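Local structure of YkuI protein (Bacillus subtilis, 2BAS) at residues 30-35 with 86-91; 107-112 with 140-145; 114-119 with 151-156; 333-338 with 416-421. The protein binds the second messenger cyclic di-GMP through its EAL domain and probably belongs to the phosphodiesterases that cleave it. All blocks are in the same frame, centred on the assembly; numbering follows the deposited sequence.

Contact 1: residues 30-35 with 86-91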
loop_
_atom_site.group_PDB
_atom_site.type_symbol
_atom_site.label_atom_id
_atom_site.label_comp_id
_atom_site.label_asym_id
_atom_site.label_seq_id
_atom_site.Cartn_x
_atom_site.Cartn_y
_atom_site.Cartn_z
ATOM N N ASP A 30 -19.474 30.073 29.041
ATOM C CA ASP A 30 -19.624 31.225 28.152
ATOM C C ASP A 30 -20.250 30.795 26.817
ATOM O O ASP A 30 -21.045 31.534 26.238
ATOM C CB ASP A 30 -18.277 31.930 27.922
ATOM C CG ASP A 30 -17.654 32.475 29.214
ATOM O OD1 ASP A 30 -18.383 32.763 30.189
ATOM O OD2 ASP A 30 -16.415 32.629 29.247
ATOM N N ILE A 31 -19.900 29.597 26.350
ATOM C CA ILE A 31 -20.486 29.041 25.133
ATOM C C ILE A 31 -21.941 28.578 25.337
ATOM O O ILE A 31 -22.816 28.908 24.542
ATOM C CB ILE A 31 -19.611 27.898 24.528
ATOM C CG1 ILE A 31 -18.228 28.435 24.135
ATOM C CG2 ILE A 31 -20.297 27.272 23.305
ATOM C CD1 ILE A 31 -17.177 27.372 23.870
ATOM N N LEU A 32 -22.198 27.840 26.407
ATOM C CA LEU A 32 -23.519 27.251 26.628
ATOM C C LEU A 32 -24.660 28.234 26.871
ATOM O O LEU A 32 -25.765 28.023 26.374
ATOM C CB LEU A 32 -23.471 26.207 27.750
ATOM C CG LEU A 32 -22.791 24.894 27.355
ATOM C CD1 LEU A 32 -22.534 24.033 28.587
ATOM C CD2 LEU A 32 -23.615 24.137 26.317
ATOM N N THR A 33 -24.414 29.293 27.637
ATOM C CA THR A 33 -25.464 30.276 27.866
ATOM C C THR A 33 -25.608 31.253 26.691
ATOM O O THR A 33 -26.649 31.895 26.539
ATOM C CB THR A 33 -25.328 31.000 29.225
ATOM O OG1 THR A 33 -23.973 31.410 29.429
ATOM C CG2 THR A 33 -25.744 30.074 30.365
ATOM N N ASN A 34 -24.580 31.347 25.852
ATOM C CA ASN A 34 -24.665 32.147 24.624
ATOM C C ASN A 34 -24.866 31.272 23.381
ATOM O O ASN A 34 -24.410 31.609 22.280
ATOM C CB ASN A 34 -23.433 33.043 24.462
ATOM C CG ASN A 34 -23.378 34.143 25.491
ATOM O OD1 ASN A 34 -24.215 35.044 25.496
ATOM N ND2 ASN A 34 -22.384 34.083 26.368
ATOM N N ILE A 35 -25.566 30.157 23.564
ATOM C CA ILE A 35 -25.783 29.192 22.490
ATOM C C ILE A 35 -26.342 29.823 21.209
ATOM O O ILE A 35 -26.180 29.268 20.127
ATOM C CB ILE A 35 -26.644 27.995 22.974
ATOM C CG1 ILE A 35 -26.530 26.806 22.009
ATOM C CG2 ILE A 35 -28.089 28.422 23.234
ATOM C CD1 ILE A 35 -27.019 25.489 22.598
ATOM N N LEU A 86 -23.453 17.725 22.254
ATOM C CA LEU A 86 -24.513 17.450 21.283
ATOM C C LEU A 86 -25.461 18.639 21.115
ATOM O O LEU A 86 -25.889 18.919 19.999
ATOM C CB LEU A 86 -25.289 16.167 21.632
ATOM C CG LEU A 86 -24.566 14.824 21.430
ATOM C CD1 LEU A 86 -25.339 13.672 22.084
ATOM C CD2 LEU A 86 -24.273 14.517 19.949
ATOM N N GLU A 87 -25.774 19.334 22.208
ATOM C CA GLU A 87 -26.605 20.543 22.137
ATOM C C GLU A 87 -26.015 21.625 21.214
ATOM O O GLU A 87 -26.733 22.255 20.435
ATOM C CB GLU A 87 -26.851 21.123 23.535
ATOM C CG GLU A 87 -27.880 22.260 23.576
ATOM C CD GLU A 87 -28.151 22.785 24.983
ATOM O OE1 GLU A 87 -28.900 23.782 25.111
ATOM O OE2 GLU A 87 -27.628 22.207 25.963
ATOM N N VAL A 88 -24.712 21.841 21.323
ATOM C CA VAL A 88 -24.029 22.811 20.491
ATOM C C VAL A 88 -23.935 22.284 19.052
ATOM O O VAL A 88 -24.275 22.986 18.103
ATOM C CB VAL A 88 -22.633 23.144 21.061
ATOM C CG1 VAL A 88 -21.869 24.096 20.139
ATOM C CG2 VAL A 88 -22.764 23.748 22.452
ATOM N N ASP A 89 -23.492 21.041 18.906
ATOM C CA ASP A 89 -23.350 20.413 17.595
ATOM C C ASP A 89 -24.636 20.487 16.775
ATOM O O ASP A 89 -24.612 20.882 15.613
ATOM C CB ASP A 89 -22.907 18.963 17.759
ATOM C CG ASP A 89 -22.464 18.332 16.458
ATOM O OD1 ASP A 89 -21.653 18.960 15.721
ATOM O OD2 ASP A 89 -22.925 17.191 16.189
ATOM N N ASN A 90 -25.757 20.134 17.396
ATOM C CA ASN A 90 -27.068 20.218 16.755
ATOM C C ASN A 90 -27.440 21.625 16.262
ATOM O O ASN A 90 -28.003 21.780 15.176
ATOM C CB ASN A 90 -28.161 19.631 17.663
ATOM C CG ASN A 90 -28.084 18.095 17.772
ATOM O OD1 ASN A 90 -27.534 17.415 16.902
ATOM N ND2 ASN A 90 -28.645 17.552 18.846
ATOM N N ARG A 91 -27.114 22.648 17.042
ATOM C CA ARG A 91 -27.390 24.014 16.620
ATOM C C ARG A 91 -26.612 24.331 15.340
ATOM O O ARG A 91 -27.194 24.760 14.343
ATOM C CB ARG A 91 -27.094 25.024 17.740
ATOM C CG ARG A 91 -27.520 26.476 17.443
ATOM C CD ARG A 91 -29.036 26.652 17.439
ATOM N NE ARG A 91 -29.573 26.601 18.793
ATOM C CZ ARG A 91 -29.842 27.671 19.539
ATOM N NH1 ARG A 91 -30.322 27.518 20.767
ATOM N NH2 ARG A 91 -29.636 28.893 19.065
#
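Ile35, in the turn after a short N-terminal helix, lays its side chain against Glu87 and Arg91, two residues one turn apart on the long helix 82-100. With CG1 anti to its backbone N (chi1 -163°), its longer branch runs toward the helix, and CD1 ends 3.5 Å from Glu87 CG. The glutamate chain is extended beyond CG and crosses the isoleucine at about a right angle, so that CD1 lies against CG and the near carboxylate oxygen alike. Arg91 comes obliquely instead. This chain is bent at chi2 and chi3, which folds the guanidinium back over Ile35; CG1 of the isoleucine lies under the rim of one face, and CG2 comes within 3.4 Å of Arg91 NH1. The charge itself is answered outside the two segments, by a salt bridge from NH2 to Asp36. Deeper in, Leu32 CD2 meets Val88 CG2 at 4.0 Å, their side chains again crossing near a right angle, and Ile31 CG2 stands at 4.4 Å from the same Val88 methyl. Asn34, in the turn itself, gives ND2 to an in-plane lone pair of Asp30 O, 2.9 Å away, tying the turn back onto the helix. Helix 28-33 and the turn after it pack against helix 82-100, while Phe74 of helix 72-75 and the neighbouring Leu71 touch both Ile31 and Val88.

Contact 2: residues 107-112 with 140-145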
loop_
_atom_site.group_PDB
_atom_site.type_symbol
_atom_site.label_atom_id
_atom_site.label_comp_id
_atom_site.label_asym_id
_atom_site.label_seq_id
_atom_site.Cartn_x
_atom_site.Cartn_y
_atom_site.Cartn_z
ATOM N N LEU A 107 -24.062 20.427 -4.289
ATOM C CA LEU A 107 -22.947 20.647 -3.380
ATOM C C LEU A 107 -22.846 19.514 -2.362
ATOM O O LEU A 107 -23.850 19.050 -1.826
ATOM C CB LEU A 107 -23.085 22.000 -2.663
ATOM C CG LEU A 107 -22.788 23.306 -3.420
ATOM C CD1 LEU A 107 -22.948 24.495 -2.505
ATOM C CD2 LEU A 107 -21.393 23.333 -4.027
ATOM N N LEU A 108 -21.630 19.054 -2.122
ATOM C CA LEU A 108 -21.406 18.021 -1.123
ATOM C C LEU A 108 -21.390 18.682 0.246
ATOM O O LEU A 108 -20.968 19.832 0.367
ATOM C CB LEU A 108 -20.091 17.275 -1.399
ATOM C CG LEU A 108 -20.059 16.440 -2.691
ATOM C CD1 LEU A 108 -18.632 16.035 -3.092
ATOM C CD2 LEU A 108 -20.951 15.206 -2.614
ATOM N N ILE A 109 -21.867 17.967 1.265
ATOM C CA ILE A 109 -21.858 18.473 2.641
ATOM C C ILE A 109 -20.934 17.611 3.513
ATOM O O ILE A 109 -21.289 16.483 3.891
ATOM C CB ILE A 109 -23.302 18.536 3.256
ATOM C CG1 ILE A 109 -24.261 19.315 2.350
ATOM C CG2 ILE A 109 -23.273 19.162 4.640
ATOM C CD1 ILE A 109 -25.740 19.148 2.700
ATOM N N PHE A 110 -19.746 18.138 3.817
ATOM C CA PHE A 110 -18.768 17.441 4.669
ATOM C C PHE A 110 -18.942 17.813 6.147
ATOM O O PHE A 110 -18.718 18.963 6.551
ATOM C CB PHE A 110 -17.337 17.762 4.235
ATOM C CG PHE A 110 -16.926 17.146 2.926
ATOM C CD1 PHE A 110 -17.342 17.697 1.712
ATOM C CD2 PHE A 110 -16.081 16.035 2.903
ATOM C CE1 PHE A 110 -16.941 17.133 0.489
ATOM C CE2 PHE A 110 -15.690 15.463 1.690
ATOM C CZ PHE A 110 -16.118 16.021 0.475
HETATM N N MSE A 111 -19.336 16.828 6.947
HETATM C CA MSE A 111 -19.526 17.012 8.378
HETATM C C MSE A 111 -18.650 16.051 9.175
HETATM O O MSE A 111 -18.811 14.832 9.085
HETATM C CB MSE A 111 -20.981 16.764 8.749
HETATM C CG MSE A 111 -21.985 17.727 8.159
HETATM SE SE MSE A 111 -23.806 17.010 8.343
HETATM C CE MSE A 111 -23.547 15.242 7.431
ATOM N N ASN A 112 -17.737 16.609 9.958
ATOM C CA ASN A 112 -16.817 15.833 10.796
ATOM C C ASN A 112 -17.472 15.498 12.122
ATOM O O ASN A 112 -17.633 16.363 12.982
ATOM C CB ASN A 112 -15.537 16.630 11.044
ATOM C CG ASN A 112 -14.446 15.812 11.707
ATOM O OD1 ASN A 112 -14.578 14.601 11.916
ATOM N ND2 ASN A 112 -13.342 16.478 12.036
ATOM N N LEU A 140 -29.956 12.425 0.460
ATOM C CA LEU A 140 -29.005 11.825 1.404
ATOM C C LEU A 140 -27.619 11.547 0.827
ATOM O O LEU A 140 -26.632 11.504 1.574
ATOM C CB LEU A 140 -29.575 10.538 2.005
ATOM C CG LEU A 140 -30.794 10.668 2.924
ATOM C CD1 LEU A 140 -31.424 9.306 3.186
ATOM C CD2 LEU A 140 -30.437 11.368 4.233
ATOM N N HIS A 141 -27.546 11.366 -0.491
ATOM C CA HIS A 141 -26.284 11.058 -1.156
ATOM C C HIS A 141 -25.340 12.255 -1.188
ATOM O O HIS A 141 -24.209 12.136 -1.639
ATOM C CB HIS A 141 -26.502 10.474 -2.566
ATOM C CG HIS A 141 -27.038 11.452 -3.574
ATOM N ND1 HIS A 141 -28.290 11.330 -4.133
ATOM C CD2 HIS A 141 -26.480 12.549 -4.143
ATOM C CE1 HIS A 141 -28.488 12.314 -4.994
ATOM N NE2 HIS A 141 -27.406 13.070 -5.015
ATOM N N ARG A 142 -25.810 13.403 -0.711
ATOM C CA ARG A 142 -24.996 14.614 -0.690
ATOM C C ARG A 142 -24.186 14.771 0.593
ATOM O O ARG A 142 -23.336 15.668 0.691
ATOM C CB ARG A 142 -25.884 15.839 -0.880
ATOM C CG ARG A 142 -26.390 16.025 -2.306
ATOM C CD ARG A 142 -27.472 17.106 -2.350
ATOM N NE ARG A 142 -26.970 18.406 -1.904
ATOM C CZ ARG A 142 -27.735 19.450 -1.599
ATOM N NH1 ARG A 142 -29.061 19.371 -1.681
ATOM N NH2 ARG A 142 -27.167 20.582 -1.205
ATOM N N PHE A 143 -24.455 13.909 1.570
ATOM C CA PHE A 143 -23.797 13.988 2.866
ATOM C C PHE A 143 -22.521 13.174 2.917
ATOM O O PHE A 143 -22.505 11.992 2.566
ATOM C CB PHE A 143 -24.724 13.517 3.988
ATOM C CG PHE A 143 -25.886 14.435 4.242
ATOM C CD1 PHE A 143 -27.176 14.071 3.846
ATOM C CD2 PHE A 143 -25.703 15.662 4.880
ATOM C CE1 PHE A 143 -28.261 14.912 4.089
ATOM C CE2 PHE A 143 -26.784 16.507 5.116
ATOM C CZ PHE A 143 -28.063 16.132 4.724
ATOM N N VAL A 144 -21.448 13.816 3.364
ATOM C CA VAL A 144 -20.205 13.104 3.613
ATOM C C VAL A 144 -19.903 13.122 5.117
ATOM O O VAL A 144 -19.547 14.153 5.692
ATOM C CB VAL A 144 -19.034 13.633 2.759
ATOM C CG1 VAL A 144 -17.773 12.856 3.063
ATOM C CG2 VAL A 144 -19.358 13.493 1.280
ATOM N N LEU A 145 -20.084 11.962 5.737
ATOM C CA LEU A 145 -19.822 11.776 7.145
ATOM C C LEU A 145 -18.349 11.405 7.365
ATOM O O LEU A 145 -17.910 10.294 7.029
ATOM C CB LEU A 145 -20.738 10.681 7.684
ATOM C CG LEU A 145 -20.875 10.489 9.184
ATOM C CD1 LEU A 145 -21.791 11.560 9.753
ATOM C CD2 LEU A 145 -21.446 9.115 9.482
#
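Arg142 wraps its side chain around the carbonyl oxygen of Leu107, just before strand 108-112 begins. From CB, 3.9 Å from Leu107 O, the chain passes through CG and CD at nearly constant distance from that oxygen. A bend at chi3 (61°) then turns the group so that NE points back at it. The NE to Leu107 O bond is 3.2 Å long and almost straight (171°), with the oxygen in the guanidinium plane; beyond it, NH2 lies near Ile109 CD1. This side-chain bond lies just ahead of the parallel ladder, in which Ile109 N binds Arg142 O at 2.8 Å, Val144 N binds Ile109 O, and Met111 N binds Val144 O. Phe110 and Val144 share one face of the sheet, CB of the valine sitting over the phenylalanine ring. Ile109, Phe143 and the selenomethionine Met111 share the other, where Ile109 CD1 is 3.7 Å from Phe143 CE2 and helices 82-100 and 124-135 pack. The two strands are the parallel pair of a beta-alpha-beta crossover, connected through helix 124-135, in the TIM-like barrel of EAL domains. Chemically, main-chain bonds fix the alignment and hydrocarbon lines both faces, whereas the one side-chain bond serves a carbonyl just before the strand begins.

Contact 3: residues 114-119 with 151-156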
loop_
_atom_site.group_PDB
_atom_site.type_symbol
_atom_site.label_atom_id
_atom_site.label_comp_id
_atom_site.label_asym_id
_atom_site.label_seq_id
_atom_site.Cartn_x
_atom_site.Cartn_y
_atom_site.Cartn_z
ATOM N N ASP A 114 -17.832 13.162 15.623
ATOM C CA ASP A 114 -17.158 12.374 16.648
ATOM C C ASP A 114 -17.822 10.997 16.762
ATOM O O ASP A 114 -19.016 10.895 17.027
ATOM C CB ASP A 114 -17.234 13.136 17.978
ATOM C CG ASP A 114 -16.314 12.575 19.059
ATOM O OD1 ASP A 114 -15.695 11.499 18.855
ATOM O OD2 ASP A 114 -16.223 13.229 20.132
ATOM N N ALA A 115 -17.041 9.948 16.533
ATOM C CA ALA A 115 -17.538 8.578 16.559
ATOM C C ALA A 115 -18.142 8.185 17.916
ATOM O O ALA A 115 -19.166 7.498 17.966
ATOM C CB ALA A 115 -16.438 7.619 16.177
ATOM N N ASN A 116 -17.507 8.620 19.004
ATOM C CA ASN A 116 -18.004 8.331 20.348
ATOM C C ASN A 116 -19.364 8.986 20.612
ATOM O O ASN A 116 -20.267 8.338 21.139
ATOM C CB ASN A 116 -16.994 8.758 21.421
ATOM C CG ASN A 116 -15.597 8.194 21.184
ATOM O OD1 ASN A 116 -15.410 6.983 21.009
ATOM N ND2 ASN A 116 -14.604 9.082 21.193
ATOM N N LEU A 117 -19.507 10.263 20.248
ATOM C CA LEU A 117 -20.793 10.967 20.393
ATOM C C LEU A 117 -21.864 10.313 19.544
ATOM O O LEU A 117 -23.009 10.158 19.975
ATOM C CB LEU A 117 -20.686 12.446 20.012
ATOM C CG LEU A 117 -19.755 13.350 20.823
ATOM C CD1 LEU A 117 -19.860 14.776 20.315
ATOM C CD2 LEU A 117 -20.065 13.293 22.315
ATOM N N LEU A 118 -21.466 9.915 18.342
ATOM C CA LEU A 118 -22.348 9.293 17.383
ATOM C C LEU A 118 -22.859 7.944 17.889
ATOM O O LEU A 118 -24.045 7.633 17.784
ATOM C CB LEU A 118 -21.599 9.135 16.059
ATOM C CG LEU A 118 -22.389 8.984 14.757
ATOM C CD1 LEU A 118 -23.260 10.195 14.494
ATOM C CD2 LEU A 118 -21.424 8.775 13.605
HETATM N N MSE A 119 -21.962 7.165 18.481
HETATM C CA MSE A 119 -22.269 5.798 18.879
HETATM C C MSE A 119 -23.024 5.678 20.209
HETATM O O MSE A 119 -23.359 4.570 20.625
HETATM C CB MSE A 119 -20.983 4.970 18.913
HETATM C CG MSE A 119 -21.201 3.490 18.637
HETATM SE SE MSE A 119 -21.876 3.159 16.822
HETATM C CE MSE A 119 -22.586 1.397 17.086
ATOM N N ASN A 151 -9.804 8.066 17.747
ATOM C CA ASN A 151 -10.355 8.366 19.063
ATOM C C ASN A 151 -11.258 7.296 19.697
ATOM O O ASN A 151 -11.642 7.430 20.858
ATOM C CB ASN A 151 -11.116 9.692 18.983
ATOM C CG ASN A 151 -10.216 10.855 18.632
ATOM O OD1 ASN A 151 -9.127 11.001 19.189
ATOM N ND2 ASN A 151 -10.667 11.697 17.710
ATOM N N PHE A 152 -11.564 6.233 18.953
ATOM C CA PHE A 152 -12.652 5.323 19.325
ATOM C C PHE A 152 -12.383 4.365 20.481
ATOM O O PHE A 152 -11.509 3.501 20.397
ATOM C CB PHE A 152 -13.156 4.561 18.096
ATOM C CG PHE A 152 -14.558 4.052 18.233
ATOM C CD1 PHE A 152 -15.597 4.921 18.562
ATOM C CD2 PHE A 152 -14.847 2.711 18.022
ATOM C CE1 PHE A 152 -16.903 4.459 18.693
ATOM C CE2 PHE A 152 -16.150 2.236 18.144
ATOM C CZ PHE A 152 -17.183 3.113 18.481
ATOM N N GLU A 153 -13.155 4.527 21.557
ATOM C CA GLU A 153 -13.048 3.664 22.736
ATOM C C GLU A 153 -13.934 2.432 22.620
ATOM O O GLU A 153 -13.656 1.406 23.246
ATOM C CB GLU A 153 -13.406 4.420 24.021
ATOM C CG GLU A 153 -12.313 5.337 24.560
ATOM C CD GLU A 153 -12.216 6.654 23.808
ATOM O OE1 GLU A 153 -13.227 7.074 23.200
ATOM O OE2 GLU A 153 -11.130 7.275 23.830
ATOM N N GLY A 154 -14.994 2.536 21.823
ATOM C CA GLY A 154 -15.969 1.458 21.685
ATOM C C GLY A 154 -15.504 0.236 20.915
ATOM O O GLY A 154 -14.327 0.106 20.564
ATOM N N ASP A 155 -16.450 -0.669 20.672
ATOM C CA ASP A 155 -16.221 -1.881 19.891
ATOM C C ASP A 155 -16.112 -1.458 18.433
ATOM O O ASP A 155 -17.038 -0.854 17.888
ATOM C CB ASP A 155 -17.384 -2.863 20.108
ATOM C CG ASP A 155 -17.240 -4.153 19.313
ATOM O OD1 ASP A 155 -16.955 -4.103 18.096
ATOM O OD2 ASP A 155 -17.447 -5.227 19.910
ATOM N N ILE A 156 -14.982 -1.775 17.809
ATOM C CA ILE A 156 -14.691 -1.275 16.461
ATOM C C ILE A 156 -15.607 -1.807 15.343
ATOM O O ILE A 156 -15.963 -1.064 14.422
ATOM C CB ILE A 156 -13.189 -1.434 16.087
ATOM C CG1 ILE A 156 -12.820 -0.473 14.957
ATOM C CG2 ILE A 156 -12.840 -2.888 15.748
ATOM C CD1 ILE A 156 -12.833 0.986 15.361
#
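A mixed polar and apolar surface contact, of Asn116 and Ala115 with the loop at Phe152, lies where the chain leaves two adjacent barrel strands, 108-112 and 143-147. Its centre is the amide of Asn116, which faces two main-chain groups of the loop at once. OD1 accepts from Glu153 N and ND2 gives to Asn151 O; both bonds are weak, at 3.4 Å each, though nearly straight. Spanning the loop residue between those groups, the two weak bonds together probably favour this orientation of the amide. The ring of Phe152 then slides past the amide in the opposite direction, their planes only 4° apart. With CG anti to the backbone N (chi1 -157°), the ring is carried back to the helical turn, where CD1 lies 3.7 Å from Ala115 CB and CZ is met near the ring plane by CG of Met119, a selenomethionine, at 4.0 Å. Gly154 N of the same loop sits over the centre of one ring face. At the start of the turn, Asp114 OD1 caps Asn116 N weakly. Helix 156-167 closes the group from beyond, with Leu159 on Phe152 and Met162 on Met119, while Ala115 rests on Ile147 of strand 143-147.

Contact 4: residues 333-338 with 416-421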
loop_
_atom_site.group_PDB
_atom_site.type_symbol
_atom_site.label_atom_id
_atom_site.label_comp_id
_atom_site.label_asym_id
_atom_site.label_seq_id
_atom_site.Cartn_x
_atom_site.Cartn_y
_atom_site.Cartn_z
ATOM N N SER A 333 27.125 -0.713 -12.101
ATOM C CA SER A 333 26.423 -1.826 -11.461
ATOM C C SER A 333 27.139 -2.366 -10.223
ATOM O O SER A 333 28.287 -2.035 -9.981
ATOM C CB SER A 333 26.086 -2.943 -12.474
ATOM O OG SER A 333 27.231 -3.454 -13.142
ATOM N N PHE A 334 26.447 -3.174 -9.425
ATOM C CA PHE A 334 27.081 -3.789 -8.246
ATOM C C PHE A 334 26.625 -5.244 -8.103
ATOM O O PHE A 334 27.175 -5.999 -7.318
ATOM C CB PHE A 334 26.839 -2.978 -6.953
ATOM C CG PHE A 334 25.452 -3.139 -6.387
ATOM C CD1 PHE A 334 25.211 -4.047 -5.355
ATOM C CD2 PHE A 334 24.389 -2.399 -6.893
ATOM C CE1 PHE A 334 23.936 -4.210 -4.825
ATOM C CE2 PHE A 334 23.116 -2.549 -6.385
ATOM C CZ PHE A 334 22.878 -3.459 -5.347
ATOM N N ARG A 335 25.633 -5.636 -8.883
ATOM C CA ARG A 335 25.216 -7.047 -8.928
ATOM C C ARG A 335 24.679 -7.400 -10.303
ATOM O O ARG A 335 23.915 -6.622 -10.897
ATOM C CB ARG A 335 24.174 -7.368 -7.863
ATOM C CG ARG A 335 24.081 -8.842 -7.557
ATOM C CD ARG A 335 22.856 -9.186 -6.747
ATOM N NE ARG A 335 22.987 -8.860 -5.328
ATOM C CZ ARG A 335 22.410 -7.816 -4.737
ATOM N NH1 ARG A 335 22.567 -7.627 -3.433
ATOM N NH2 ARG A 335 21.667 -6.972 -5.443
ATOM N N ILE A 336 25.120 -8.553 -10.814
ATOM C CA ILE A 336 24.650 -9.105 -12.097
ATOM C C ILE A 336 24.415 -10.619 -11.975
ATOM O O ILE A 336 25.231 -11.321 -11.370
ATOM C CB ILE A 336 25.643 -8.799 -13.251
ATOM C CG1 ILE A 336 25.940 -7.300 -13.298
ATOM C CG2 ILE A 336 25.093 -9.271 -14.614
ATOM C CD1 ILE A 336 26.916 -6.873 -14.385
ATOM N N TYR A 337 23.302 -11.100 -12.549
ATOM C CA TYR A 337 22.930 -12.524 -12.574
ATOM C C TYR A 337 21.893 -12.797 -13.680
ATOM O O TYR A 337 21.265 -11.857 -14.182
ATOM C CB TYR A 337 22.381 -12.978 -11.205
ATOM C CG TYR A 337 21.099 -12.285 -10.768
ATOM C CD1 TYR A 337 19.851 -12.893 -10.923
ATOM C CD2 TYR A 337 21.140 -11.021 -10.218
ATOM C CE1 TYR A 337 18.674 -12.231 -10.521
ATOM C CE2 TYR A 337 19.997 -10.359 -9.826
ATOM C CZ TYR A 337 18.769 -10.955 -9.970
ATOM O OH TYR A 337 17.663 -10.240 -9.555
HETATM N N MSE A 338 21.705 -14.078 -14.031
HETATM C CA MSE A 338 20.761 -14.521 -15.071
HETATM C C MSE A 338 19.743 -15.551 -14.576
HETATM O O MSE A 338 20.079 -16.406 -13.755
HETATM C CB MSE A 338 21.518 -15.148 -16.247
HETATM C CG MSE A 338 22.073 -14.182 -17.272
HETATM SE SE MSE A 338 23.464 -15.007 -18.410
HETATM C CE MSE A 338 22.483 -16.616 -19.159
ATOM N N PHE A 416 19.903 -9.654 -15.321
ATOM C CA PHE A 416 19.528 -8.653 -14.351
ATOM C C PHE A 416 20.773 -7.926 -13.887
ATOM O O PHE A 416 21.784 -8.553 -13.529
ATOM C CB PHE A 416 18.763 -9.299 -13.208
ATOM C CG PHE A 416 17.522 -10.003 -13.654
ATOM C CD1 PHE A 416 17.566 -11.343 -14.043
ATOM C CD2 PHE A 416 16.318 -9.321 -13.731
ATOM C CE1 PHE A 416 16.437 -11.993 -14.490
ATOM C CE2 PHE A 416 15.182 -9.956 -14.167
ATOM C CZ PHE A 416 15.232 -11.293 -14.544
ATOM N N ILE A 417 20.708 -6.598 -13.966
ATOM C CA ILE A 417 21.803 -5.723 -13.573
ATOM C C ILE A 417 21.278 -4.725 -12.548
ATOM O O ILE A 417 20.436 -3.893 -12.874
ATOM C CB ILE A 417 22.337 -4.948 -14.769
ATOM C CG1 ILE A 417 22.815 -5.902 -15.869
ATOM C CG2 ILE A 417 23.437 -4.032 -14.335
ATOM C CD1 ILE A 417 23.056 -5.213 -17.209
ATOM N N ASP A 418 21.762 -4.820 -11.313
ATOM C CA ASP A 418 21.348 -3.901 -10.242
ATOM C C ASP A 418 22.253 -2.685 -10.256
ATOM O O ASP A 418 23.468 -2.828 -10.343
ATOM C CB ASP A 418 21.399 -4.600 -8.874
ATOM C CG ASP A 418 20.367 -5.734 -8.743
ATOM O OD1 ASP A 418 19.390 -5.773 -9.537
ATOM O OD2 ASP A 418 20.535 -6.590 -7.839
ATOM N N LEU A 419 21.679 -1.491 -10.180
ATOM C CA LEU A 419 22.498 -0.268 -10.205
ATOM C C LEU A 419 22.644 0.314 -8.796
ATOM O O LEU A 419 21.665 0.399 -8.057
ATOM C CB LEU A 419 21.912 0.801 -11.147
ATOM C CG LEU A 419 21.232 0.506 -12.486
ATOM C CD1 LEU A 419 21.377 1.719 -13.372
ATOM C CD2 LEU A 419 21.778 -0.696 -13.208
ATOM N N PRO A 420 23.865 0.737 -8.422
ATOM C CA PRO A 420 24.054 1.255 -7.070
ATOM C C PRO A 420 23.464 2.642 -6.942
ATOM O O PRO A 420 23.280 3.318 -7.952
ATOM C CB PRO A 420 25.577 1.305 -6.931
ATOM C CG PRO A 420 26.091 1.495 -8.320
ATOM C CD PRO A 420 25.105 0.788 -9.223
ATOM N N TYR A 421 23.154 3.058 -5.719
ATOM C CA TYR A 421 22.695 4.431 -5.458
ATOM C C TYR A 421 23.737 5.467 -5.893
ATOM O O TYR A 421 23.379 6.568 -6.314
ATOM C CB TYR A 421 22.358 4.621 -3.959
ATOM C CG TYR A 421 21.737 5.964 -3.583
ATOM C CD1 TYR A 421 22.513 6.979 -3.068
ATOM C CD2 TYR A 421 20.370 6.195 -3.732
ATOM C CE1 TYR A 421 21.951 8.208 -2.720
ATOM C CE2 TYR A 421 19.795 7.412 -3.383
ATOM C CZ TYR A 421 20.575 8.407 -2.881
ATOM O OH TYR A 421 20.000 9.631 -2.524
HETATM O O HOH W 1 17.395 -7.282 -9.053
#
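Arg335 and Asp418 meet through one salt bridge, NH2 to OD2 at 2.7 Å. The oxygen lies in the guanidinium plane and uses its anti lone pair; the carboxylate is turned 76° from that plane, and a single, somewhat bent N-H to oxygen bond joins the two groups rather than a two-pronged one. Next along the same face, Tyr337 receives Phe416 CB over its ring, 3.9 Å from the centroid; the two aromatic rings are nearly parallel (18°) but slid apart with little overlap. Holding Tyr337 CG between the backbone N and the carbonyl carbon (chi1 63°) brings its ring across to the neighbouring strand. A water lies between Tyr337 OH and Asp418 OD1. Beneath these groups runs the antiparallel ladder: Phe416 N to Tyr337 O at 2.8 Å, Tyr337 N to Phe416 O, and Asp418 N to Arg335 O at 2.8 Å. The pair forms the middle of a six-stranded antiparallel sheet, whose strand order is consistent with a PAS-like domain. At the strand end, Phe334 N binds Asp418 O, and the phenylalanine ring sets its edge against Pro420, CD2 being 3.9 Å from CB. On the other face Ile417 CG2 touches Ser333 CB. Farther out, Glu397 and Asp395 also bind the Arg335 guanidinium, so it is shared among three carboxylates, whose negative charge it probably offsets, and Thr404 of the adjoining strand holds Asp418 OD1.

How the contacts relate
From the N terminus, contact 1 closes a loop of 50 residues, rich in strand, and fastens the first helix to helix 82-100. That helix leads into strand 108-112, where contact 2 opens. Contacts 2 and 3 cross: 107-112 and 114-119 come first, then 140-145 and 151-156 in the same order, so one crossover is fixed both in the barrel sheet and at the turns beyond it. Leu118 packs on Leu145 between these two contacts, and Leu86 on Leu117 joins contacts 1 and 3. Contact 4 closes later, beyond the long helix 271-311, pairing central strands of a separate C-terminal sheet; its centre is about 66 Å from that of contact 1.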